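Local coordinates for protein delta-1-pyrroline-5-carboxylate dehydrogenase, mitochondrial (Mus musculus, PDB 4E3X) that probably catalyses the NAD-dependent, irreversible oxidation of glutamate semialdehyde, formed from pyrroline-5-carboxylate, to glutamate in the second step of mitochondrial proline breakdown, at residues L22-T27 with Q545-T550; G182-S187 with T195-L200; P442-E447 with V452-V457. All coordinates share one frame; numbering follows the deposited sequence.

Contact 1 of 3, residues L22-T27 with Q545-T550; sequences LRWKHT and QVIKET
E549 and I547, alternate residues on one side of a strand, meet the N-terminal tail of the same chain at L22 and W24. The side chain of E549 is fully stretched. Its CB and CG make no close contact with the tail, but with CG anti to the backbone N (chi1 -178°) and the chain straight beyond it, they carry the carboxylate out to the backbone of L22. There OE1 accepts from L22 N at 3.1 Å, on its syn side. The bond is nearly straight (165°). L22 CB lies 3.6 Å from the same OE1. OE2 accepts the N-H of M21, so one carboxylate receives two successive backbone amides, and its extended reach suits a strand that lies too far from the tail for direct backbone pairing. A water lies 2.6 Å from E549 OE1.

The apolar half centres on I547, whose beta-branched side chain offers two methyl ends to different partners. CG2 meets L22 CD1 at 3.8 Å, the two side chains crossing at about a right angle; leucine thus adds an apolar methyl to the backbone N-H it gives the carboxylate. I547 CD1 reaches the rim of the W24 indole, near the ring plane and 3.8 Å from CH2. Tryptophan suits this place because it combines that apolar rim with an N-H, which NE1 donates to a second water. H194 stacks on the indole.

Within 22-27 only L22 and W24 touch strand 542-550, which pairs antiparallel with strand 191-199 and in parallel with a strand of the second subunit, a cross-subunit sheet typical of the aldehyde dehydrogenase oligomerisation domain.

Contact 2 of 3, residues G182-S187 with T195-L200; sequences GEQPIS and TVYRGL
The amide of Q184 meets the backbone of T195 in its own plane and bonds to it twice. OE1 accepts from T195 N at 2.7 Å, in the carbonyl plane and on a lone pair, while NE2 returns a bond to T195 O at 3.1 Å, almost straight at 176° and only 2° out of the amide plane. A glutamine suits this place because one flat group supplies both an acceptor and a donor; the bend of its chain at chi2 (-67°) turns that group onto the strand. NE2 has a second acceptor in E181 O.

T195 belongs to strand 191-199, which pairs with strand 542-550 in the small oligomerisation sheet of the aldehyde dehydrogenase fold, so Q184 ties the loop after helix 155-180 to that sheet. On the side-chain side, T195 OG1 faces P185 CD at 3.4 Å, and CG2 sits over the rim of one face of the Y197 ring, 3.5 Å above its plane. The rigid ring of the tyrosine carries its hydroxyl far enough from the strand to reach the loop, where it donates to E183 O at 2.7 Å, with that oxygen near the ring plane. E183 CB and CG pass beside the hydroxyl, and the carboxylate end leads away from the tyrosine.

Contact 3 of 3, residues P442-E447 with V452-V457; sequences PIMKEE and VLTVYV
I443 and M444 pack against T454 on strand 452-458, a member of the large mixed sheet that forms the core of the catalytic domain in the aldehyde dehydrogenase fold. They sit on a short turn of helical conformation between strands 428-436 and 452-458.

Apolar packing carries the contact, and no hydrogen bond spans the two segments. I443 CD1 approaches V452 CG1 at 4.3 Å. T454 OG1 is set among three carbons of the isoleucine, 3.6 Å from I443 CG2 and 3.7 Å from both CG1 and CD1. The beta-branched shapes of V452 and T454 suit an extended strand, and both turn their side chains to the loop, whereas L453 between them points the other way. I443 also rests on W403 of helix 394-409, so the isoleucine fills space between helix and sheet. The methyl CE of M444 lies 4.1 Å from Y456 CB.

Turn hydrogen bonds hold the loop itself. P442 O accepts from K445 N at 2.9 Å and from E446 N at 3.1 Å. From outside the loop, the side chain of K318 donates through NZ to the carbonyls of I443 and E446. The loop then reaches E447, an NAD-binding residue, whose OE2 accepts from G317 N.

A sulfur contact completes the set. Methionine is flexible enough to bend at both chi2 (-76°) and chi3 (-68°), which folds M444 across T454 with its methyl toward Y456 and rests SD 3.5 Å from T454 CG2.

How the contacts relate
From the N terminus, the tail at 22-27 opens the loop that contact 1 closes only at 545-550, more than five hundred residues later; contacts 2 and 3 are both nested inside it and follow one another in series. Contact 2 closes a short loop, from the end of helix 155-180 to strand 191-199, and contact 3 an even shorter one ahead of strand 452-458. Contacts 1 and 2 share a sheet: V196 N and Q545 O probably form a hydrogen bond at 2.7 Å, and both contacts touch the second subunit. Contact 3 lies across the chain's centre, about 55 Å from contact 1 between centres, in the large mixed sheet.

Contact 1 of 3, residues L22-T27 with Q545-T550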
ATOM      1  N   LEU B  22     -22.837 -17.192  10.385  1.00 15.01           N
ATOM      2  CA  LEU B  22     -22.173 -16.874   9.130  1.00 16.27           C
ATOM      3  C   LEU B  22     -21.482 -18.121   8.595  1.00 19.10           C
ATOM      4  O   LEU B  22     -20.703 -18.764   9.301  1.00 20.71           O
ATOM      5  CB  LEU B  22     -21.160 -15.746   9.305  1.00 16.07           C
ATOM      6  CG  LEU B  22     -21.719 -14.379   9.684  1.00 15.71           C
ATOM      7  CD1 LEU B  22     -20.596 -13.376   9.575  1.00 16.77           C
ATOM      8  CD2 LEU B  22     -22.885 -13.970   8.797  1.00 15.56           C
ATOM      9  N   ARG B  23     -21.785 -18.459   7.348  1.00 20.03           N
ATOM     10  CA  ARG B  23     -21.193 -19.615   6.694  1.00 21.72           C
ATOM     11  C   ARG B  23     -20.388 -19.151   5.491  1.00 22.93           C
ATOM     12  O   ARG B  23     -20.871 -18.376   4.662  1.00 23.54           O
ATOM     13  CB  ARG B  23     -22.282 -20.598   6.265  1.00 22.80           C
ATOM     14  CG  ARG B  23     -23.112 -21.134   7.424  1.00 24.14           C
ATOM     15  CD  ARG B  23     -22.310 -22.119   8.253  1.00 24.91           C
ATOM     16  NE  ARG B  23     -21.917 -23.271   7.452  1.00 26.41           N
ATOM     17  CZ  ARG B  23     -22.646 -24.376   7.329  1.00 27.79           C
ATOM     18  NH1 ARG B  23     -22.218 -25.377   6.571  1.00 28.95           N
ATOM     19  NH2 ARG B  23     -23.802 -24.481   7.969  1.00 28.07           N
ATOM     20  N   TRP B  24     -19.152 -19.624   5.406  1.00 23.24           N
ATOM     21  CA  TRP B  24     -18.244 -19.165   4.373  1.00 23.84           C
ATOM     22  C   TRP B  24     -18.042 -20.248   3.325  1.00 27.10           C
ATOM     23  O   TRP B  24     -17.805 -21.414   3.653  1.00 28.47           O
ATOM     24  CB  TRP B  24     -16.921 -18.732   5.001  1.00 22.63           C
ATOM     25  CG  TRP B  24     -17.116 -17.696   6.076  1.00 21.79           C
ATOM     26  CD1 TRP B  24     -16.940 -17.861   7.422  1.00 22.07           C
ATOM     27  CD2 TRP B  24     -17.548 -16.343   5.893  1.00 21.13           C
ATOM     28  NE1 TRP B  24     -17.224 -16.688   8.084  1.00 22.02           N
ATOM     29  CE2 TRP B  24     -17.601 -15.743   7.168  1.00 21.11           C
ATOM     30  CE3 TRP B  24     -17.889 -15.578   4.772  1.00 22.11           C
ATOM     31  CZ2 TRP B  24     -17.978 -14.417   7.351  1.00 21.33           C
ATOM     32  CZ3 TRP B  24     -18.266 -14.260   4.956  1.00 22.63           C
ATOM     33  CH2 TRP B  24     -18.308 -13.694   6.236  1.00 22.34           C
ATOM     34  N   LYS B  25     -18.155 -19.859   2.061  1.00 28.97           N
ATOM     35  CA  LYS B  25     -18.033 -20.805   0.961  1.00 29.81           C
ATOM     36  C   LYS B  25     -16.598 -21.295   0.826  1.00 29.45           C
ATOM     37  O   LYS B  25     -15.656 -20.600   1.213  1.00 29.25           O
ATOM     38  CB  LYS B  25     -18.497 -20.161  -0.346  1.00 30.91           C
ATOM     39  N   HIS B  26     -16.439 -22.501   0.291  1.00 29.27           N
ATOM     40  CA  HIS B  26     -15.117 -23.045   0.017  1.00 29.73           C
ATOM     41  C   HIS B  26     -14.440 -22.188  -1.042  1.00 30.49           C
ATOM     42  O   HIS B  26     -15.099 -21.658  -1.937  1.00 31.26           O
ATOM     43  CB  HIS B  26     -15.216 -24.495  -0.464  1.00 30.00           C
ATOM     44  N   THR B  27     -13.126 -22.037  -0.929  1.00 30.63           N
ATOM     45  CA  THR B  27     -12.384 -21.244  -1.896  1.00 31.13           C
ATOM     46  C   THR B  27     -11.962 -22.112  -3.069  1.00 30.45           C
ATOM     47  O   THR B  27     -11.854 -23.333  -2.948  1.00 31.07           O
ATOM     48  CB  THR B  27     -11.139 -20.593  -1.272  1.00 32.43           C
ATOM     49  OG1 THR B  27     -10.245 -21.615  -0.810  1.00 33.71           O
ATOM     50  CG2 THR B  27     -11.531 -19.696  -0.109  1.00 32.81           C
ATOM     51  N   GLN B 545     -11.765  -6.494   5.712  1.00  7.11           N
ATOM     52  CA  GLN B 545     -12.487  -6.524   6.971  1.00  7.21           C
ATOM     53  C   GLN B 545     -12.277  -7.895   7.581  1.00  7.06           C
ATOM     54  O   GLN B 545     -12.241  -8.885   6.863  1.00  9.28           O
ATOM     55  CB  GLN B 545     -13.974  -6.320   6.704  1.00  7.91           C
ATOM     56  CG  GLN B 545     -14.871  -6.424   7.934  1.00  8.43           C
ATOM     57  CD  GLN B 545     -16.328  -6.500   7.563  1.00  8.07           C
ATOM     58  OE1 GLN B 545     -16.704  -7.247   6.660  1.00  9.67           O
ATOM     59  NE2 GLN B 545     -17.161  -5.710   8.241  1.00  7.78           N
ATOM     60  N   VAL B 546     -12.124  -7.975   8.896  1.00  6.22           N
ATOM     61  CA  VAL B 546     -12.074  -9.267   9.565  0.58  6.08           C
ATOM     62  C   VAL B 546     -13.302  -9.412  10.456  1.00  6.37           C
ATOM     63  O   VAL B 546     -13.607  -8.505  11.240  1.00  7.26           O
ATOM     64  CB  VAL B 546     -10.798  -9.416  10.397  0.58  6.85           C
ATOM     65  CG1 VAL B 546     -10.786 -10.762  11.100  0.58  8.48           C
ATOM     66  CG2 VAL B 546      -9.581  -9.255   9.494  0.58  7.53           C
ATOM     67  N   ILE B 547     -14.006 -10.521  10.296  1.00  6.81           N
ATOM     68  CA  ILE B 547     -15.179 -10.833  11.090  1.00  5.77           C
ATOM     69  C   ILE B 547     -14.845 -11.963  12.061  1.00  6.82           C
ATOM     70  O   ILE B 547     -14.350 -13.024  11.658  1.00  8.12           O
ATOM     71  CB  ILE B 547     -16.349 -11.264  10.195  1.00  7.11           C
ATOM     72  CG1 ILE B 547     -16.723 -10.137   9.222  1.00  8.05           C
ATOM     73  CG2 ILE B 547     -17.544 -11.689  11.038  1.00  8.55           C
ATOM     74  CD1 ILE B 547     -17.832 -10.502   8.249  1.00  9.41           C
ATOM     75  N   LYS B 548     -15.090 -11.719  13.343  1.00  6.78           N
ATOM     76  CA  LYS B 548     -14.972 -12.742  14.373  1.00  7.37           C
ATOM     77  C   LYS B 548     -16.367 -13.093  14.864  1.00  7.80           C
ATOM     78  O   LYS B 548     -17.085 -12.213  15.350  1.00  8.35           O
ATOM     79  CB  LYS B 548     -14.126 -12.223  15.538  1.00  7.18           C
ATOM     80  CG  LYS B 548     -14.017 -13.190  16.715  1.00  7.51           C
ATOM     81  CD  LYS B 548     -13.350 -12.514  17.910  1.00  8.09           C
ATOM     82  CE  LYS B 548     -13.013 -13.503  19.009  1.00  8.86           C
ATOM     83  NZ  LYS B 548     -12.509 -12.871  20.258  1.00  9.34           N
ATOM     84  N   GLU B 549     -16.752 -14.362  14.727  1.00  7.46           N
ATOM     85  CA  GLU B 549     -18.022 -14.824  15.277  1.00  8.35           C
ATOM     86  C   GLU B 549     -17.731 -15.723  16.461  1.00  7.30           C
ATOM     87  O   GLU B 549     -17.028 -16.717  16.327  1.00  8.47           O
ATOM     88  CB  GLU B 549     -18.866 -15.599  14.256  1.00  9.39           C
ATOM     89  CG  GLU B 549     -20.223 -16.037  14.856  1.00 11.32           C
ATOM     90  CD  GLU B 549     -21.146 -16.798  13.912  1.00 13.89           C
ATOM     91  OE1 GLU B 549     -20.821 -16.965  12.717  1.00 15.64           O
ATOM     92  OE2 GLU B 549     -22.223 -17.228  14.381  1.00 15.32           O
ATOM     93  N   THR B 550     -18.296 -15.383  17.613  1.00  6.92           N
ATOM     94  CA  THR B 550     -18.078 -16.151  18.828  1.00  7.88           C
ATOM     95  C   THR B 550     -19.302 -17.002  19.132  1.00  8.83           C
ATOM     96  O   THR B 550     -20.440 -16.533  19.049  1.00 10.27           O
ATOM     97  CB  THR B 550     -17.685 -15.215  19.977  1.00  7.99           C
ATOM     98  OG1 THR B 550     -16.360 -14.740  19.716  1.00  8.46           O
ATOM     99  CG2 THR B 550     -17.709 -15.928  21.329  1.00  9.48           C
TER
HETATM  100  O   HOH W   1     -18.587 -17.677  11.644  1.00 25.01           O
HETATM  101  O   HOH W   2     -16.514 -15.598  10.938  1.00 18.99           O

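Contact 2 of 3, residues G182-S187 with T195-L200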
ATOM      1  N   GLY B 182      -8.444 -17.374  -0.206  1.00 12.54           N
ATOM      2  CA  GLY B 182      -7.968 -18.474   0.613  1.00 12.39           C
ATOM      3  C   GLY B 182      -6.984 -18.065   1.699  1.00 12.24           C
ATOM      4  O   GLY B 182      -6.627 -18.873   2.557  1.00 13.35           O
ATOM      5  N   GLU B 183      -6.533 -16.817   1.660  1.00 11.41           N
ATOM      6  CA  GLU B 183      -5.673 -16.295   2.715  1.00 11.52           C
ATOM      7  C   GLU B 183      -6.539 -15.842   3.894  1.00  9.79           C
ATOM      8  O   GLU B 183      -7.106 -14.735   3.906  1.00 10.56           O
ATOM      9  CB  GLU B 183      -4.775 -15.163   2.204  1.00 14.82           C
ATOM     10  CG  GLU B 183      -3.918 -14.521   3.295  1.00 19.30           C
ATOM     11  CD  GLU B 183      -3.101 -15.536   4.087  1.00 23.65           C
ATOM     12  OE1 GLU B 183      -2.162 -16.125   3.511  1.00 25.98           O
ATOM     13  OE2 GLU B 183      -3.394 -15.743   5.288  1.00 24.70           O
ATOM     14  N   GLN B 184      -6.642 -16.726   4.883  1.00 10.55           N
ATOM     15  CA  GLN B 184      -7.563 -16.557   5.997  1.00 10.66           C
ATOM     16  C   GLN B 184      -6.837 -16.680   7.327  1.00 10.38           C
ATOM     17  O   GLN B 184      -5.847 -17.392   7.432  1.00 11.37           O
ATOM     18  CB  GLN B 184      -8.680 -17.596   5.895  1.00 10.76           C
ATOM     19  CG  GLN B 184      -9.606 -17.351   4.716  1.00 10.18           C
ATOM     20  CD  GLN B 184     -10.404 -16.071   4.883  1.00  9.96           C
ATOM     21  OE1 GLN B 184     -10.748 -15.701   6.000  1.00 10.28           O
ATOM     22  NE2 GLN B 184     -10.693 -15.385   3.777  1.00 10.40           N
ATOM     23  N   PRO B 185      -7.331 -15.981   8.353  1.00  9.92           N
ATOM     24  CA  PRO B 185      -6.666 -15.990   9.662  1.00 10.63           C
ATOM     25  C   PRO B 185      -6.896 -17.281  10.441  1.00 11.02           C
ATOM     26  O   PRO B 185      -7.671 -18.146  10.020  1.00 10.93           O
ATOM     27  CB  PRO B 185      -7.312 -14.808  10.387  1.00 12.05           C
ATOM     28  CG  PRO B 185      -8.649 -14.657   9.737  1.00 12.23           C
ATOM     29  CD  PRO B 185      -8.460 -15.037   8.302  1.00 10.35           C
ATOM     30  N   ILE B 186      -6.198 -17.398  11.568  1.00 10.60           N
ATOM     31  CA  ILE B 186      -6.353 -18.520  12.490  1.00 11.27           C
ATOM     32  C   ILE B 186      -7.638 -18.355  13.299  1.00  9.75           C
ATOM     33  O   ILE B 186      -7.943 -17.254  13.759  1.00 10.32           O
ATOM     34  CB  ILE B 186      -5.168 -18.568  13.485  1.00 13.24           C
ATOM     35  CG1 ILE B 186      -3.850 -18.807  12.744  1.00 15.61           C
ATOM     36  CG2 ILE B 186      -5.393 -19.631  14.568  1.00 14.89           C
ATOM     37  CD1 ILE B 186      -2.611 -18.589  13.613  1.00 17.48           C
ATOM     38  N   SER B 187      -8.388 -19.447  13.460  1.00  9.96           N
ATOM     39  CA  SER B 187      -9.513 -19.494  14.396  1.00 10.43           C
ATOM     40  C   SER B 187      -9.138 -20.348  15.602  1.00 10.25           C
ATOM     41  O   SER B 187      -8.515 -21.397  15.459  1.00 11.43           O
ATOM     42  CB  SER B 187     -10.753 -20.090  13.736  1.00 11.06           C
ATOM     43  OG  SER B 187     -11.218 -19.277  12.675  1.00 11.28           O
ATOM     44  N   THR B 195     -11.606 -13.271   6.852  1.00  8.18           N
ATOM     45  CA  THR B 195     -11.300 -12.013   6.194  1.00  8.19           C
ATOM     46  C   THR B 195     -12.162 -11.836   4.956  1.00  7.69           C
ATOM     47  O   THR B 195     -12.210 -12.710   4.091  1.00  8.46           O
ATOM     48  CB  THR B 195      -9.811 -11.917   5.801  1.00  8.57           C
ATOM     49  OG1 THR B 195      -9.013 -11.937   6.991  1.00  9.45           O
ATOM     50  CG2 THR B 195      -9.530 -10.630   5.037  1.00  9.55           C
ATOM     51  N   VAL B 196     -12.845 -10.700   4.895  1.00  7.26           N
ATOM     52  CA  VAL B 196     -13.622 -10.295   3.740  1.00  7.27           C
ATOM     53  C   VAL B 196     -12.783  -9.276   2.975  1.00  6.70           C
ATOM     54  O   VAL B 196     -12.432  -8.225   3.518  1.00  7.70           O
ATOM     55  CB  VAL B 196     -14.936  -9.631   4.184  1.00  7.37           C
ATOM     56  CG1 VAL B 196     -15.702  -9.112   2.978  1.00  8.04           C
ATOM     57  CG2 VAL B 196     -15.796 -10.589   5.011  1.00  8.61           C
ATOM     58  N   TYR B 197     -12.454  -9.583   1.723  1.00  6.48           N
ATOM     59  CA  TYR B 197     -11.646  -8.686   0.906  1.00  6.95           C
ATOM     60  C   TYR B 197     -12.576  -7.676   0.220  1.00  6.79           C
ATOM     61  O   TYR B 197     -12.973  -7.852  -0.936  1.00  8.69           O
ATOM     62  CB  TYR B 197     -10.750  -9.481  -0.062  1.00  8.29           C
ATOM     63  CG  TYR B 197      -9.678 -10.230   0.705  1.00  8.47           C
ATOM     64  CD1 TYR B 197      -8.533  -9.575   1.140  1.00  9.32           C
ATOM     65  CD2 TYR B 197      -9.843 -11.572   1.060  1.00  9.25           C
ATOM     66  CE1 TYR B 197      -7.565 -10.236   1.874  1.00  9.46           C
ATOM     67  CE2 TYR B 197      -8.876 -12.239   1.802  1.00  9.04           C
ATOM     68  CZ  TYR B 197      -7.735 -11.566   2.197  1.00  8.93           C
ATOM     69  OH  TYR B 197      -6.773 -12.214   2.938  1.00  9.84           O
ATOM     70  N   ARG B 198     -12.948  -6.633   0.964  1.00  6.45           N
ATOM     71  CA  ARG B 198     -13.863  -5.598   0.492  1.00  6.33           C
ATOM     72  C   ARG B 198     -13.201  -4.771  -0.590  1.00  5.53           C
ATOM     73  O   ARG B 198     -12.013  -4.471  -0.504  1.00  7.12           O
ATOM     74  CB  ARG B 198     -14.230  -4.632   1.627  1.00  6.83           C
ATOM     75  CG  ARG B 198     -14.858  -5.265   2.870  1.00  6.59           C
ATOM     76  CD  ARG B 198     -15.137  -4.205   3.947  1.00  7.16           C
ATOM     77  NE  ARG B 198     -13.930  -3.466   4.315  1.00  6.77           N
ATOM     78  CZ  ARG B 198     -13.815  -2.678   5.381  1.00  6.66           C
ATOM     79  NH1 ARG B 198     -14.816  -2.559   6.245  1.00  7.42           N
ATOM     80  NH2 ARG B 198     -12.676  -2.029   5.601  1.00  7.50           N
ATOM     81  N   GLY B 199     -13.976  -4.329  -1.578  1.00  6.40           N
ATOM     82  CA  GLY B 199     -13.501  -3.260  -2.439  1.00  7.49           C
ATOM     83  C   GLY B 199     -13.380  -1.970  -1.637  1.00  7.22           C
ATOM     84  O   GLY B 199     -13.873  -1.886  -0.513  1.00  8.11           O
ATOM     85  N   LEU B 200     -12.700  -0.971  -2.187  1.00  7.39           N
ATOM     86  CA  LEU B 200     -12.613   0.327  -1.523  1.00  7.48           C
ATOM     87  C   LEU B 200     -13.975   1.023  -1.575  1.00  7.11           C
ATOM     88  O   LEU B 200     -14.718   0.881  -2.559  1.00  7.90           O
ATOM     89  CB  LEU B 200     -11.542   1.198  -2.178  1.00  7.60           C
ATOM     90  CG  LEU B 200     -10.188   0.555  -2.458  1.00  8.01           C
ATOM     91  CD1 LEU B 200      -9.224   1.566  -3.074  1.00  8.62           C
ATOM     92  CD2 LEU B 200      -9.583  -0.091  -1.216  1.00  8.96           C
TER

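Contact 3 of 3, residues P442-E447 with V452-V457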
ATOM      1  N   PRO B 442      22.940  16.384 -19.358  1.00 15.46           N
ATOM      2  CA  PRO B 442      21.476  16.329 -19.248  1.00 15.79           C
ATOM      3  C   PRO B 442      20.814  15.207 -20.059  1.00 14.54           C
ATOM      4  O   PRO B 442      19.818  14.647 -19.603  1.00 15.73           O
ATOM      5  CB  PRO B 442      21.039  17.697 -19.770  1.00 17.75           C
ATOM      6  CG  PRO B 442      22.165  18.596 -19.382  1.00 18.66           C
ATOM      7  CD  PRO B 442      23.425  17.770 -19.504  1.00 17.64           C
ATOM      8  N   ILE B 443      21.362  14.864 -21.220  1.00 13.61           N
ATOM      9  CA  ILE B 443      20.764  13.807 -22.031  1.00 13.16           C
ATOM     10  C   ILE B 443      20.897  12.425 -21.372  1.00 13.03           C
ATOM     11  O   ILE B 443      20.181  11.486 -21.735  1.00 13.42           O
ATOM     12  CB  ILE B 443      21.334  13.789 -23.475  1.00 12.50           C
ATOM     13  CG1 ILE B 443      20.344  13.121 -24.435  1.00 12.76           C
ATOM     14  CG2 ILE B 443      22.705  13.109 -23.514  1.00 12.80           C
ATOM     15  CD1 ILE B 443      20.766  13.204 -25.885  1.00 13.68           C
ATOM     16  N   MET B 444      21.794  12.316 -20.396  1.00 13.44           N
ATOM     17  CA  MET B 444      21.949  11.085 -19.622  1.00 12.85           C
ATOM     18  C   MET B 444      20.948  11.006 -18.468  1.00 12.53           C
ATOM     19  O   MET B 444      20.843   9.972 -17.804  1.00 13.35           O
ATOM     20  CB  MET B 444      23.377  10.973 -19.068  1.00 14.25           C
ATOM     21  CG  MET B 444      24.467  10.806 -20.125  1.00 14.92           C
ATOM     22  SD  MET B 444      24.556   9.140 -20.815  1.00 16.34           S
ATOM     23  CE  MET B 444      25.145   8.196 -19.408  1.00 15.97           C
ATOM     24  N   LYS B 445      20.221  12.099 -18.232  1.00 13.17           N
ATOM     25  CA  LYS B 445      19.358  12.216 -17.053  1.00 14.70           C
ATOM     26  C   LYS B 445      17.867  12.278 -17.375  1.00 13.98           C
ATOM     27  O   LYS B 445      17.043  11.760 -16.627  1.00 14.90           O
ATOM     28  CB  LYS B 445      19.729  13.466 -16.251  1.00 15.68           C
ATOM     29  CG  LYS B 445      21.087  13.418 -15.567  1.00 17.41           C
ATOM     30  CD  LYS B 445      21.419  14.772 -14.950  1.00 19.61           C
ATOM     31  CE  LYS B 445      22.750  14.757 -14.218  1.00 22.36           C
ATOM     32  NZ  LYS B 445      22.639  14.113 -12.881  1.00 24.46           N
ATOM     33  N   GLU B 446      17.518  12.926 -18.481  1.00 13.80           N
ATOM     34  CA  GLU B 446      16.117  13.228 -18.761  1.00 14.11           C
ATOM     35  C   GLU B 446      15.465  12.225 -19.710  1.00 12.15           C
ATOM     36  O   GLU B 446      16.049  11.837 -20.724  1.00 12.57           O
ATOM     37  CB  GLU B 446      15.979  14.659 -19.288  1.00 16.85           C
ATOM     38  CG  GLU B 446      16.567  15.690 -18.334  1.00 20.50           C
ATOM     39  CD  GLU B 446      16.442  17.108 -18.842  1.00 25.01           C
ATOM     40  OE1 GLU B 446      15.351  17.472 -19.333  1.00 26.60           O
ATOM     41  OE2 GLU B 446      17.436  17.858 -18.750  1.00 27.93           O
ATOM     42  N   GLU B 447      14.245  11.813 -19.371  1.00 12.27           N
ATOM     43  CA  GLU B 447      13.517  10.833 -20.168  1.00 12.11           C
ATOM     44  C   GLU B 447      12.995  11.461 -21.460  1.00 13.52           C
ATOM     45  O   GLU B 447      12.182  12.384 -21.435  1.00 16.24           O
ATOM     46  CB  GLU B 447      12.368  10.215 -19.362  1.00 12.56           C
ATOM     47  CG  GLU B 447      11.665   9.065 -20.084  1.00 12.87           C
ATOM     48  CD  GLU B 447      10.513   8.466 -19.285  1.00 13.50           C
ATOM     49  OE1 GLU B 447       9.709   9.243 -18.729  1.00 16.40           O
ATOM     50  OE2 GLU B 447      10.427   7.216 -19.215  1.00 12.13           O
ATOM     51  N   VAL B 452      16.381   7.417 -29.041  1.00 11.02           N
ATOM     52  CA  VAL B 452      17.599   8.182 -28.810  1.00 11.62           C
ATOM     53  C   VAL B 452      18.438   7.522 -27.727  1.00 11.85           C
ATOM     54  O   VAL B 452      18.109   7.575 -26.537  1.00 12.57           O
ATOM     55  CB  VAL B 452      17.275   9.640 -28.420  1.00 12.89           C
ATOM     56  CG1 VAL B 452      18.561  10.447 -28.255  1.00 14.03           C
ATOM     57  CG2 VAL B 452      16.389  10.285 -29.481  1.00 13.74           C
ATOM     58  N   LEU B 453      19.522   6.886 -28.155  1.00 11.77           N
ATOM     59  CA  LEU B 453      20.403   6.155 -27.262  1.00 11.44           C
ATOM     60  C   LEU B 453      21.684   6.939 -27.048  1.00 11.11           C
ATOM     61  O   LEU B 453      22.329   7.361 -28.014  1.00 12.54           O
ATOM     62  CB  LEU B 453      20.739   4.797 -27.874  1.00 11.23           C
ATOM     63  CG  LEU B 453      21.751   3.932 -27.119  1.00 12.34           C
ATOM     64  CD1 LEU B 453      21.211   3.533 -25.749  1.00 12.12           C
ATOM     65  CD2 LEU B 453      22.105   2.713 -27.943  1.00 13.65           C
ATOM     66  N   THR B 454      22.048   7.149 -25.787  1.00 10.49           N
ATOM     67  CA  THR B 454      23.311   7.809 -25.462  1.00 11.03           C
ATOM     68  C   THR B 454      24.293   6.814 -24.858  1.00 10.74           C
ATOM     69  O   THR B 454      23.930   6.039 -23.971  1.00 11.82           O
ATOM     70  CB  THR B 454      23.119   8.990 -24.495  1.00 12.25           C
ATOM     71  OG1 THR B 454      22.161   9.904 -25.044  1.00 12.81           O
ATOM     72  CG2 THR B 454      24.439   9.718 -24.280  1.00 12.72           C
ATOM     73  N   VAL B 455      25.533   6.848 -25.350  1.00 10.77           N
ATOM     74  CA  VAL B 455      26.569   5.921 -24.928  1.00 11.11           C
ATOM     75  C   VAL B 455      27.665   6.656 -24.168  1.00 11.87           C
ATOM     76  O   VAL B 455      28.127   7.710 -24.602  1.00 11.58           O
ATOM     77  CB  VAL B 455      27.227   5.241 -26.153  1.00 12.05           C
ATOM     78  CG1 VAL B 455      28.222   4.171 -25.716  1.00 13.02           C
ATOM     79  CG2 VAL B 455      26.163   4.661 -27.084  1.00 13.15           C
ATOM     80  N   TYR B 456      28.077   6.093 -23.037  1.00 10.86           N
ATOM     81  CA  TYR B 456      29.234   6.591 -22.304  1.00 11.01           C
ATOM     82  C   TYR B 456      30.282   5.489 -22.223  1.00 11.25           C
ATOM     83  O   TYR B 456      29.993   4.389 -21.751  1.00 11.18           O
ATOM     84  CB  TYR B 456      28.844   7.048 -20.890  1.00 11.58           C
ATOM     85  CG  TYR B 456      30.043   7.528 -20.107  1.00 13.81           C
ATOM     86  CD1 TYR B 456      30.678   8.720 -20.442  1.00 15.05           C
ATOM     87  CD2 TYR B 456      30.564   6.779 -19.056  1.00 14.34           C
ATOM     88  CE1 TYR B 456      31.784   9.159 -19.746  1.00 16.57           C
ATOM     89  CE2 TYR B 456      31.675   7.214 -18.353  1.00 15.77           C
ATOM     90  CZ  TYR B 456      32.277   8.404 -18.706  1.00 16.89           C
ATOM     91  OH  TYR B 456      33.380   8.849 -18.018  1.00 19.48           O
ATOM     92  N   VAL B 457      31.495   5.790 -22.689  1.00 11.26           N
ATOM     93  CA  VAL B 457      32.587   4.822 -22.709  1.00 11.48           C
ATOM     94  C   VAL B 457      33.481   5.054 -21.497  1.00 12.16           C
ATOM     95  O   VAL B 457      34.015   6.148 -21.319  1.00 14.03           O
ATOM     96  CB  VAL B 457      33.417   4.925 -24.010  1.00 12.11           C
ATOM     97  CG1 VAL B 457      34.529   3.888 -24.005  1.00 13.06           C
ATOM     98  CG2 VAL B 457      32.514   4.744 -25.227  1.00 12.20           C
TER